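Local coordinates for protein STN1 (Saccharomyces cerevisiae, PDB 3KEY) that regulates telomere length and protects chromosome ends, restraining telomerase loading through its interaction with CDC13, at residues A[116-119]-A[120-124]; A[95-98]-A[99-103]; A[133-136]-A[137-141]. All blocks are in the same frame, centred on the assembly; numbering follows the deposited sequence.

Contact 1: residues A[116-119]-A[120-124]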
ATOM      1  N   VAL A 116      13.848   5.761  -8.585  1.00 34.00           N
ATOM      2  CA  VAL A 116      12.989   4.661  -8.970  1.00 34.02           C
ATOM      3  C   VAL A 116      11.995   5.317  -9.930  1.00 33.83           C
ATOM      4  O   VAL A 116      11.144   6.086  -9.508  1.00 32.50           O
ATOM      5  CB  VAL A 116      12.232   4.063  -7.771  1.00 34.02           C
ATOM      6  CG1 VAL A 116      11.160   3.091  -8.279  1.00 37.00           C
ATOM      7  CG2 VAL A 116      13.211   3.333  -6.850  1.00 35.20           C
ATOM      8  N   GLN A 117      12.138   5.041 -11.224  1.00 33.68           N
ATOM      9  CA  GLN A 117      11.258   5.611 -12.239  1.00 34.94           C
ATOM     10  C   GLN A 117       9.970   4.802 -12.349  1.00 34.56           C
ATOM     11  O   GLN A 117      10.001   3.577 -12.455  1.00 33.97           O
ATOM     12  CB  GLN A 117      11.958   5.634 -13.604  1.00 36.74           C
ATOM     13  CG  GLN A 117      13.176   6.528 -13.666  1.00 37.33           C
ATOM     14  CD  GLN A 117      13.751   6.634 -15.066  1.00 39.84           C
ATOM     15  OE1 GLN A 117      13.016   6.814 -16.039  1.00 40.28           O
ATOM     16  NE2 GLN A 117      15.072   6.541 -15.174  1.00 39.68           N
ATOM     17  N   LEU A 118       8.844   5.502 -12.329  1.00 33.21           N
ATOM     18  CA  LEU A 118       7.539   4.870 -12.421  1.00 36.17           C
ATOM     19  C   LEU A 118       7.409   3.997 -13.672  1.00 35.94           C
ATOM     20  O   LEU A 118       6.946   2.858 -13.587  1.00 35.39           O
ATOM     21  CB  LEU A 118       6.436   5.939 -12.412  1.00 38.23           C
ATOM     22  CG  LEU A 118       4.997   5.442 -12.604  1.00 40.28           C
ATOM     23  CD1 LEU A 118       4.590   4.518 -11.462  1.00 44.05           C
ATOM     24  CD2 LEU A 118       4.061   6.644 -12.684  1.00 43.14           C
ATOM     25  N   SER A 119       7.822   4.522 -14.824  1.00 35.40           N
ATOM     26  CA  SER A 119       7.739   3.754 -16.070  1.00 36.65           C
ATOM     27  C   SER A 119       8.503   2.433 -15.976  1.00 36.61           C
ATOM     28  O   SER A 119       8.060   1.425 -16.522  1.00 38.29           O
ATOM     29  CB  SER A 119       8.268   4.574 -17.256  1.00 35.95           C
ATOM     30  OG  SER A 119       9.641   4.898 -17.098  1.00 40.04           O
ATOM     31  N   HIS A 120       9.644   2.427 -15.287  1.00 35.15           N
ATOM     32  CA  HIS A 120      10.422   1.195 -15.142  1.00 35.96           C
ATOM     33  C   HIS A 120       9.640   0.164 -14.331  1.00 36.12           C
ATOM     34  O   HIS A 120       9.616  -1.024 -14.663  1.00 35.48           O
ATOM     35  CB  HIS A 120      11.774   1.474 -14.463  1.00 35.70           C
ATOM     36  CG  HIS A 120      12.715   2.270 -15.311  1.00 37.85           C
ATOM     37  ND1 HIS A 120      14.012   2.552 -14.931  1.00 38.77           N
ATOM     38  CD2 HIS A 120      12.542   2.866 -16.515  1.00 37.44           C
ATOM     39  CE1 HIS A 120      14.593   3.287 -15.861  1.00 36.59           C
ATOM     40  NE2 HIS A 120      13.721   3.494 -16.834  1.00 38.32           N
ATOM     41  N   VAL A 121       8.998   0.621 -13.262  1.00 35.34           N
ATOM     42  CA  VAL A 121       8.213  -0.276 -12.431  1.00 34.58           C
ATOM     43  C   VAL A 121       7.024  -0.822 -13.220  1.00 34.06           C
ATOM     44  O   VAL A 121       6.697  -2.004 -13.115  1.00 32.56           O
ATOM     45  CB  VAL A 121       7.672   0.441 -11.188  1.00 34.53           C
ATOM     46  CG1 VAL A 121       6.813  -0.522 -10.375  1.00 35.91           C
ATOM     47  CG2 VAL A 121       8.825   0.990 -10.358  1.00 33.38           C
ATOM     48  N   GLN A 122       6.374   0.042 -13.997  1.00 35.48           N
ATOM     49  CA  GLN A 122       5.221  -0.372 -14.795  1.00 39.99           C
ATOM     50  C   GLN A 122       5.608  -1.414 -15.845  1.00 40.72           C
ATOM     51  O   GLN A 122       4.887  -2.392 -16.054  1.00 42.23           O
ATOM     52  CB  GLN A 122       4.583   0.841 -15.481  1.00 40.66           C
ATOM     53  CG  GLN A 122       4.235   1.960 -14.514  1.00 45.25           C
ATOM     54  CD  GLN A 122       3.639   3.176 -15.192  1.00 46.25           C
ATOM     55  OE1 GLN A 122       4.150   3.648 -16.208  1.00 47.16           O
ATOM     56  NE2 GLN A 122       2.559   3.703 -14.619  1.00 47.71           N
ATOM     57  N   GLU A 123       6.757  -1.204 -16.484  1.00 40.81           N
ATOM     58  CA  GLU A 123       7.267  -2.109 -17.518  1.00 42.67           C
ATOM     59  C   GLU A 123       7.741  -3.441 -16.939  1.00 42.79           C
ATOM     60  O   GLU A 123       7.447  -4.505 -17.481  1.00 43.08           O
ATOM     61  CB  GLU A 123       8.426  -1.437 -18.268  1.00 43.25           C
ATOM     62  CG  GLU A 123       8.975  -2.222 -19.445  1.00 47.50           C
ATOM     63  CD  GLU A 123       7.919  -2.493 -20.504  1.00 49.50           C
ATOM     64  OE1 GLU A 123       7.240  -1.535 -20.934  1.00 50.04           O
ATOM     65  OE2 GLU A 123       7.773  -3.664 -20.906  1.00 51.85           O
ATOM     66  N   LYS A 124       8.473  -3.368 -15.833  1.00 42.74           N
ATOM     67  CA  LYS A 124       9.018  -4.544 -15.159  1.00 41.04           C
ATOM     68  C   LYS A 124       7.962  -5.520 -14.643  1.00 42.12           C
ATOM     69  O   LYS A 124       8.142  -6.736 -14.712  1.00 41.76           O
ATOM     70  CB  LYS A 124       9.887  -4.101 -13.976  1.00 42.81           C
ATOM     71  CG  LYS A 124      10.470  -5.241 -13.156  1.00 42.95           C
ATOM     72  CD  LYS A 124      11.470  -6.035 -13.978  1.00 46.43           C
ATOM     73  CE  LYS A 124      12.111  -7.129 -13.147  1.00 47.15           C
ATOM     74  NZ  LYS A 124      13.189  -7.812 -13.904  1.00 50.57           N
TER
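Q117 and H120 meet where strand 113-117 gives way to helix 118-125, with Q117 at the N-cap position. The carbonyl O of Q117 serves two amides of the first turn: V121 N binds it at 3.2 Å, lying in the carbonyl plane, while H120 N at 3.1 Å makes a weak, bent bond (N-H...O angle 122°). From the next residues, L118 O accepts Q122 N at 2.9 Å and S119 O accepts E123 N, so the chain enters the helix with its early carbonyls engaged. The Q117 side chain lies over one face of the H120 imidazole; its CB sits 3.9 Å from the ring centroid in a CH-pi contact, and the amide plane is tilted 32° from the ring. H120 carries CG beside its own backbone N (chi1 -69°), which turns the ring back toward Q117. Q122 NE2 hydrogen-bonds I130 O in the loop after helix 118-125 and rests 3.6 Å from L118 CG. On the buried side V116 CG1 meets V121 CG2 at 3.8 Å. In this second winged helix-turn-helix domain the helix start is thus secured chiefly by main-chain bonds, whereas the Q117 and H120 side chains meet by CH-pi and van der Waals contact, without a hydrogen bond between them.

Contact 2: residues A[95-98]-A[99-103]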
ATOM      1  N   LEU A  95       4.654  -5.928  -6.279  1.00 34.08           N
ATOM      2  CA  LEU A  95       5.192  -4.588  -6.036  1.00 34.40           C
ATOM      3  C   LEU A  95       6.054  -4.608  -4.780  1.00 32.92           C
ATOM      4  O   LEU A  95       7.113  -3.984  -4.731  1.00 31.21           O
ATOM      5  CB  LEU A  95       4.060  -3.567  -5.869  1.00 35.03           C
ATOM      6  CG  LEU A  95       3.412  -3.113  -7.176  1.00 39.86           C
ATOM      7  CD1 LEU A  95       2.112  -2.351  -6.916  1.00 43.50           C
ATOM      8  CD2 LEU A  95       4.413  -2.253  -7.935  1.00 41.69           C
ATOM      9  N   PHE A  96       5.598  -5.339  -3.767  1.00 33.25           N
ATOM     10  CA  PHE A  96       6.346  -5.449  -2.526  1.00 36.03           C
ATOM     11  C   PHE A  96       7.652  -6.203  -2.743  1.00 36.84           C
ATOM     12  O   PHE A  96       8.681  -5.830  -2.185  1.00 35.88           O
ATOM     13  CB  PHE A  96       5.502  -6.136  -1.451  1.00 36.74           C
ATOM     14  CG  PHE A  96       4.930  -5.184  -0.449  1.00 39.87           C
ATOM     15  CD1 PHE A  96       5.659  -4.829   0.681  1.00 41.05           C
ATOM     16  CD2 PHE A  96       3.682  -4.603  -0.659  1.00 40.55           C
ATOM     17  CE1 PHE A  96       5.161  -3.904   1.596  1.00 42.93           C
ATOM     18  CE2 PHE A  96       3.168  -3.672   0.247  1.00 43.92           C
ATOM     19  CZ  PHE A  96       3.909  -3.322   1.379  1.00 45.37           C
ATOM     20  N   GLU A  97       7.612  -7.270  -3.538  1.00 37.94           N
ATOM     21  CA  GLU A  97       8.825  -8.028  -3.817  1.00 39.43           C
ATOM     22  C   GLU A  97       9.809  -7.099  -4.517  1.00 37.39           C
ATOM     23  O   GLU A  97      10.976  -7.009  -4.131  1.00 36.90           O
ATOM     24  CB  GLU A  97       8.523  -9.233  -4.710  1.00 41.97           C
ATOM     25  CG  GLU A  97       8.303 -10.533  -3.948  1.00 50.82           C
ATOM     26  CD  GLU A  97       8.009 -11.712  -4.865  1.00 54.10           C
ATOM     27  OE1 GLU A  97       8.722 -11.877  -5.885  1.00 55.68           O
ATOM     28  OE2 GLU A  97       7.067 -12.477  -4.557  1.00 56.53           O
ATOM     29  N   TYR A  98       9.323  -6.399  -5.543  1.00 35.80           N
ATOM     30  CA  TYR A  98      10.150  -5.459  -6.291  1.00 34.32           C
ATOM     31  C   TYR A  98      10.824  -4.422  -5.364  1.00 32.85           C
ATOM     32  O   TYR A  98      12.034  -4.194  -5.449  1.00 30.44           O
ATOM     33  CB  TYR A  98       9.284  -4.761  -7.339  1.00 35.30           C
ATOM     34  CG  TYR A  98      10.002  -3.735  -8.189  1.00 37.87           C
ATOM     35  CD1 TYR A  98      10.227  -2.438  -7.719  1.00 38.06           C
ATOM     36  CD2 TYR A  98      10.431  -4.054  -9.480  1.00 38.07           C
ATOM     37  CE1 TYR A  98      10.859  -1.480  -8.518  1.00 39.47           C
ATOM     38  CE2 TYR A  98      11.061  -3.109 -10.289  1.00 39.37           C
ATOM     39  CZ  TYR A  98      11.269  -1.825  -9.806  1.00 41.78           C
ATOM     40  OH  TYR A  98      11.866  -0.882 -10.618  1.00 42.12           O
ATOM     41  N   ALA A  99      10.041  -3.798  -4.487  1.00 30.54           N
ATOM     42  CA  ALA A  99      10.582  -2.803  -3.565  1.00 31.02           C
ATOM     43  C   ALA A  99      11.618  -3.415  -2.610  1.00 31.34           C
ATOM     44  O   ALA A  99      12.686  -2.844  -2.402  1.00 30.31           O
ATOM     45  CB  ALA A  99       9.449  -2.157  -2.770  1.00 27.59           C
ATOM     46  N   GLU A 100      11.299  -4.568  -2.029  1.00 31.84           N
ATOM     47  CA  GLU A 100      12.223  -5.240  -1.109  1.00 34.71           C
ATOM     48  C   GLU A 100      13.579  -5.520  -1.772  1.00 33.89           C
ATOM     49  O   GLU A 100      14.631  -5.302  -1.167  1.00 31.75           O
ATOM     50  CB  GLU A 100      11.631  -6.563  -0.630  1.00 37.10           C
ATOM     51  CG  GLU A 100      10.565  -6.443   0.437  1.00 44.06           C
ATOM     52  CD  GLU A 100       9.572  -7.591   0.369  1.00 47.80           C
ATOM     53  OE1 GLU A 100       9.988  -8.712  -0.004  1.00 49.95           O
ATOM     54  OE2 GLU A 100       8.383  -7.376   0.690  1.00 51.77           O
ATOM     55  N   LYS A 101      13.547  -6.014  -3.005  1.00 32.48           N
ATOM     56  CA  LYS A 101      14.774  -6.316  -3.737  1.00 35.69           C
ATOM     57  C   LYS A 101      15.556  -5.047  -4.053  1.00 35.09           C
ATOM     58  O   LYS A 101      16.780  -5.015  -3.917  1.00 35.41           O
ATOM     59  CB  LYS A 101      14.456  -7.048  -5.045  1.00 37.29           C
ATOM     60  CG  LYS A 101      13.979  -8.483  -4.857  1.00 45.21           C
ATOM     61  CD  LYS A 101      13.527  -9.084  -6.189  1.00 50.59           C
ATOM     62  CE  LYS A 101      13.010 -10.512  -6.029  1.00 54.52           C
ATOM     63  NZ  LYS A 101      12.399 -11.017  -7.301  1.00 57.10           N
ATOM     64  N   ARG A 102      14.848  -4.002  -4.486  1.00 33.70           N
ATOM     65  CA  ARG A 102      15.503  -2.741  -4.816  1.00 32.64           C
ATOM     66  C   ARG A 102      16.207  -2.176  -3.587  1.00 33.28           C
ATOM     67  O   ARG A 102      17.379  -1.811  -3.648  1.00 33.12           O
ATOM     68  CB  ARG A 102      14.484  -1.725  -5.343  1.00 32.70           C
ATOM     69  CG  ARG A 102      15.053  -0.323  -5.566  1.00 35.41           C
ATOM     70  CD  ARG A 102      16.301  -0.380  -6.419  1.00 37.05           C
ATOM     71  NE  ARG A 102      16.035  -1.073  -7.675  1.00 40.27           N
ATOM     72  CZ  ARG A 102      15.708  -0.471  -8.814  1.00 43.70           C
ATOM     73  NH1 ARG A 102      15.612   0.854  -8.877  1.00 42.86           N
ATOM     74  NH2 ARG A 102      15.452  -1.205  -9.889  1.00 45.17           N
ATOM     75  N   ILE A 103      15.483  -2.110  -2.473  1.00 32.99           N
ATOM     76  CA  ILE A 103      16.024  -1.591  -1.225  1.00 32.96           C
ATOM     77  C   ILE A 103      17.238  -2.424  -0.796  1.00 34.97           C
ATOM     78  O   ILE A 103      18.268  -1.887  -0.380  1.00 33.26           O
ATOM     79  CB  ILE A 103      14.932  -1.629  -0.120  1.00 31.71           C
ATOM     80  CG1 ILE A 103      13.891  -0.529  -0.386  1.00 28.87           C
ATOM     81  CG2 ILE A 103      15.554  -1.491   1.257  1.00 29.74           C
ATOM     82  CD1 ILE A 103      12.604  -0.707   0.425  1.00 28.39           C
TER
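The phenyl ring of F96 receives the carboxylate of E100 at its edge, near the ring plane, with E100 OE2 3.7 Å from F96 CD1; ring and carboxylate planes are turned 55° apart. F96 also packs on C142 of helix 132-149. The Y98 ring has the backbone N of its neighbour at its edge, A99 N lying 3.5 Å from Y98 CD1. R102 comes obliquely to the far end of this ring, where R102 NH2 is 3.7 Å from Y98 OH. Y98 and R102 run alongside each other, pointing the same way, and the guanidinium is inclined 41° to the ring. Both start with CG anti to the backbone N (chi1 179° for Y98), which sends them out in step from successive turns; the bends at chi2 and chi3 of R102 then bring its guanidinium near, but not into bonding contact with, the hydroxyl. On the exposed side E97 and K101 also run together, but E97 OE1 and K101 NZ remain 4.0 Å apart, beyond a salt bridge. The main chain is regular throughout, as in A99 N to L95 O at 2.9 Å. This is the middle of helix 90-108 in the second winged helix-turn-helix domain, where A99 meets F139 and Y98 meets V121. Main-chain bonding and apolar burial therefore probably contribute more to stability than the loose charge pair of E97 and K101.

Contact 3: residues A[133-136]-A[137-141]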
ATOM      1  N   ASN A 133       1.978   7.588  -6.233  1.00 39.70           N
ATOM      2  CA  ASN A 133       1.527   7.546  -4.842  1.00 40.21           C
ATOM      3  C   ASN A 133       1.454   6.104  -4.354  1.00 38.37           C
ATOM      4  O   ASN A 133       1.724   5.819  -3.186  1.00 37.81           O
ATOM      5  CB  ASN A 133       0.161   8.211  -4.682  1.00 43.84           C
ATOM      6  CG  ASN A 133       0.207   9.700  -4.964  1.00 48.62           C
ATOM      7  OD1 ASN A 133       1.147  10.389  -4.563  1.00 47.44           O
ATOM      8  ND2 ASN A 133      -0.812  10.208  -5.651  1.00 51.60           N
ATOM      9  N   GLY A 134       1.083   5.195  -5.250  1.00 34.52           N
ATOM     10  CA  GLY A 134       1.018   3.795  -4.876  1.00 34.40           C
ATOM     11  C   GLY A 134       2.410   3.257  -4.586  1.00 33.21           C
ATOM     12  O   GLY A 134       2.619   2.570  -3.590  1.00 32.56           O
ATOM     13  N   ILE A 135       3.367   3.571  -5.457  1.00 31.99           N
ATOM     14  CA  ILE A 135       4.742   3.117  -5.281  1.00 34.86           C
ATOM     15  C   ILE A 135       5.344   3.712  -4.012  1.00 34.52           C
ATOM     16  O   ILE A 135       6.104   3.046  -3.310  1.00 33.83           O
ATOM     17  CB  ILE A 135       5.616   3.491  -6.495  1.00 36.12           C
ATOM     18  CG1 ILE A 135       5.217   2.634  -7.691  1.00 39.94           C
ATOM     19  CG2 ILE A 135       7.075   3.239  -6.191  1.00 41.76           C
ATOM     20  CD1 ILE A 135       5.952   2.979  -8.960  1.00 45.28           C
ATOM     21  N   VAL A 136       5.005   4.965  -3.724  1.00 32.01           N
ATOM     22  CA  VAL A 136       5.495   5.608  -2.513  1.00 33.94           C
ATOM     23  C   VAL A 136       5.030   4.833  -1.277  1.00 33.35           C
ATOM     24  O   VAL A 136       5.818   4.562  -0.380  1.00 33.56           O
ATOM     25  CB  VAL A 136       4.991   7.073  -2.402  1.00 34.69           C
ATOM     26  CG1 VAL A 136       5.247   7.616  -0.998  1.00 34.11           C
ATOM     27  CG2 VAL A 136       5.690   7.942  -3.442  1.00 32.94           C
ATOM     28  N   ASP A 137       3.754   4.464  -1.220  1.00 34.48           N
ATOM     29  CA  ASP A 137       3.289   3.746  -0.041  1.00 35.34           C
ATOM     30  C   ASP A 137       3.915   2.363   0.084  1.00 33.96           C
ATOM     31  O   ASP A 137       4.163   1.896   1.190  1.00 32.19           O
ATOM     32  CB  ASP A 137       1.755   3.673  -0.007  1.00 37.21           C
ATOM     33  CG  ASP A 137       1.119   5.044   0.237  1.00 44.36           C
ATOM     34  OD1 ASP A 137       1.808   5.914   0.819  1.00 45.46           O
ATOM     35  OD2 ASP A 137      -0.054   5.256  -0.138  1.00 45.66           O
ATOM     36  N   VAL A 138       4.195   1.706  -1.037  1.00 31.62           N
ATOM     37  CA  VAL A 138       4.820   0.393  -0.945  1.00 32.02           C
ATOM     38  C   VAL A 138       6.242   0.538  -0.384  1.00 31.49           C
ATOM     39  O   VAL A 138       6.633  -0.192   0.534  1.00 31.39           O
ATOM     40  CB  VAL A 138       4.856  -0.321  -2.323  1.00 31.79           C
ATOM     41  CG1 VAL A 138       5.675  -1.615  -2.225  1.00 31.12           C
ATOM     42  CG2 VAL A 138       3.429  -0.644  -2.764  1.00 29.96           C
ATOM     43  N   PHE A 139       7.003   1.493  -0.912  1.00 30.90           N
ATOM     44  CA  PHE A 139       8.368   1.701  -0.433  1.00 32.11           C
ATOM     45  C   PHE A 139       8.419   2.167   1.024  1.00 32.46           C
ATOM     46  O   PHE A 139       9.300   1.743   1.773  1.00 32.81           O
ATOM     47  CB  PHE A 139       9.135   2.673  -1.348  1.00 31.12           C
ATOM     48  CG  PHE A 139       9.769   1.995  -2.545  1.00 30.76           C
ATOM     49  CD1 PHE A 139       9.029   1.746  -3.697  1.00 31.26           C
ATOM     50  CD2 PHE A 139      11.091   1.550  -2.487  1.00 29.83           C
ATOM     51  CE1 PHE A 139       9.594   1.060  -4.779  1.00 33.19           C
ATOM     52  CE2 PHE A 139      11.669   0.863  -3.557  1.00 30.72           C
ATOM     53  CZ  PHE A 139      10.918   0.616  -4.708  1.00 33.26           C
ATOM     54  N   LYS A 140       7.476   3.016   1.436  1.00 31.75           N
ATOM     55  CA  LYS A 140       7.448   3.462   2.828  1.00 32.84           C
ATOM     56  C   LYS A 140       7.308   2.257   3.771  1.00 33.18           C
ATOM     57  O   LYS A 140       8.036   2.141   4.763  1.00 32.64           O
ATOM     58  CB  LYS A 140       6.294   4.445   3.068  1.00 32.95           C
ATOM     59  CG  LYS A 140       6.593   5.875   2.622  1.00 37.34           C
ATOM     60  CD  LYS A 140       5.432   6.826   2.911  1.00 42.07           C
ATOM     61  CE  LYS A 140       5.819   8.278   2.606  1.00 43.97           C
ATOM     62  NZ  LYS A 140       4.673   9.213   2.847  1.00 48.59           N
ATOM     63  N   GLU A 141       6.372   1.362   3.460  1.00 33.19           N
ATOM     64  CA  GLU A 141       6.157   0.171   4.276  1.00 36.12           C
ATOM     65  C   GLU A 141       7.386  -0.746   4.310  1.00 35.25           C
ATOM     66  O   GLU A 141       7.761  -1.254   5.367  1.00 36.91           O
ATOM     67  CB  GLU A 141       4.955  -0.621   3.765  1.00 36.98           C
ATOM     68  CG  GLU A 141       3.745  -0.520   4.653  1.00 45.61           C
ATOM     69  CD  GLU A 141       4.100  -0.656   6.130  1.00 46.30           C
ATOM     70  OE1 GLU A 141       4.665  -1.703   6.552  1.00 50.52           O
ATOM     71  OE2 GLU A 141       3.817   0.295   6.869  1.00 46.88           O
TER
HETATM   72  O   HOH W   1       1.683   8.117  -0.961  1.00 83.82           O
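An i to i+4 contact along helix 132-149 brings I135 against F139 on the buried side of the helix, while D137 and K140 stand on other sides of it. The isoleucine uses its CG2 branch, anti to the backbone N, to meet the phenyl ring at F139 CD1, 3.5 Å away; the two side chains lie alongside and point the same way. The ring also has I135 O at its edge, in plane, 3.2 Å from F139 CD1, while that oxygen accepts the F139 amide in a nearly straight bond (N-H...O angle 170°). V136 and K140 repeat the side-by-side pattern with an aliphatic touch, V136 CG1 to K140 CE at 3.7 Å. This C-terminal part of STN1 is built of two winged helix-turn-helix regions. In the second, helix 90-108 and strand 113-117 lead to the helix-turn-helix pair 118-125 and 132-149, and the hairpin of strands 154-161 and 173-180 follows. I135, V136, F139 and K140 rest on those two strands, and V138 packs on F96 and A99 of helix 90-108. Polar bonding is concentrated around N133 O, which accepts D137 N at 3.1 Å and also a water hydrogen. That same water donates to D137 OD1 at 2.8 Å, bridging carbonyl and carboxylate within one turn. The other carboxylate oxygen, OD2, forms a salt bridge with K7 in the first winged helix-turn-helix region, thereby joining the two regions. With the carboxylate gone, as in an alanine here, K7 is likely to lose its charge mate and the water its second acceptor. G134, with no side chain, accepts V138 N at its carbonyl, and V138 CG2 packs 3.4 Å from G134 O.

How the contacts relate
All three contacts belong to the second winged helix-turn-helix domain, and each is local to a different helix, contact 1 including the end of a strand. Contact 3 lies nearest the chain centre and carries the greatest share of buried residues; contact 1 is more exposed, its centre about 17 Å from the chain centre. Contacts 1 and 3 meet where L118 and V121 touch I135, contacts 1 and 2 where V121 touches L95 and V116 touches R102, and contacts 2 and 3 where F96 touches E141. The apolar sides thus face a shared interior, while outward chemistry varies: a glutamine over imidazole in 116-124, loosely paired charges in 95-103, and a water bridge with a salt bridge in 133-141.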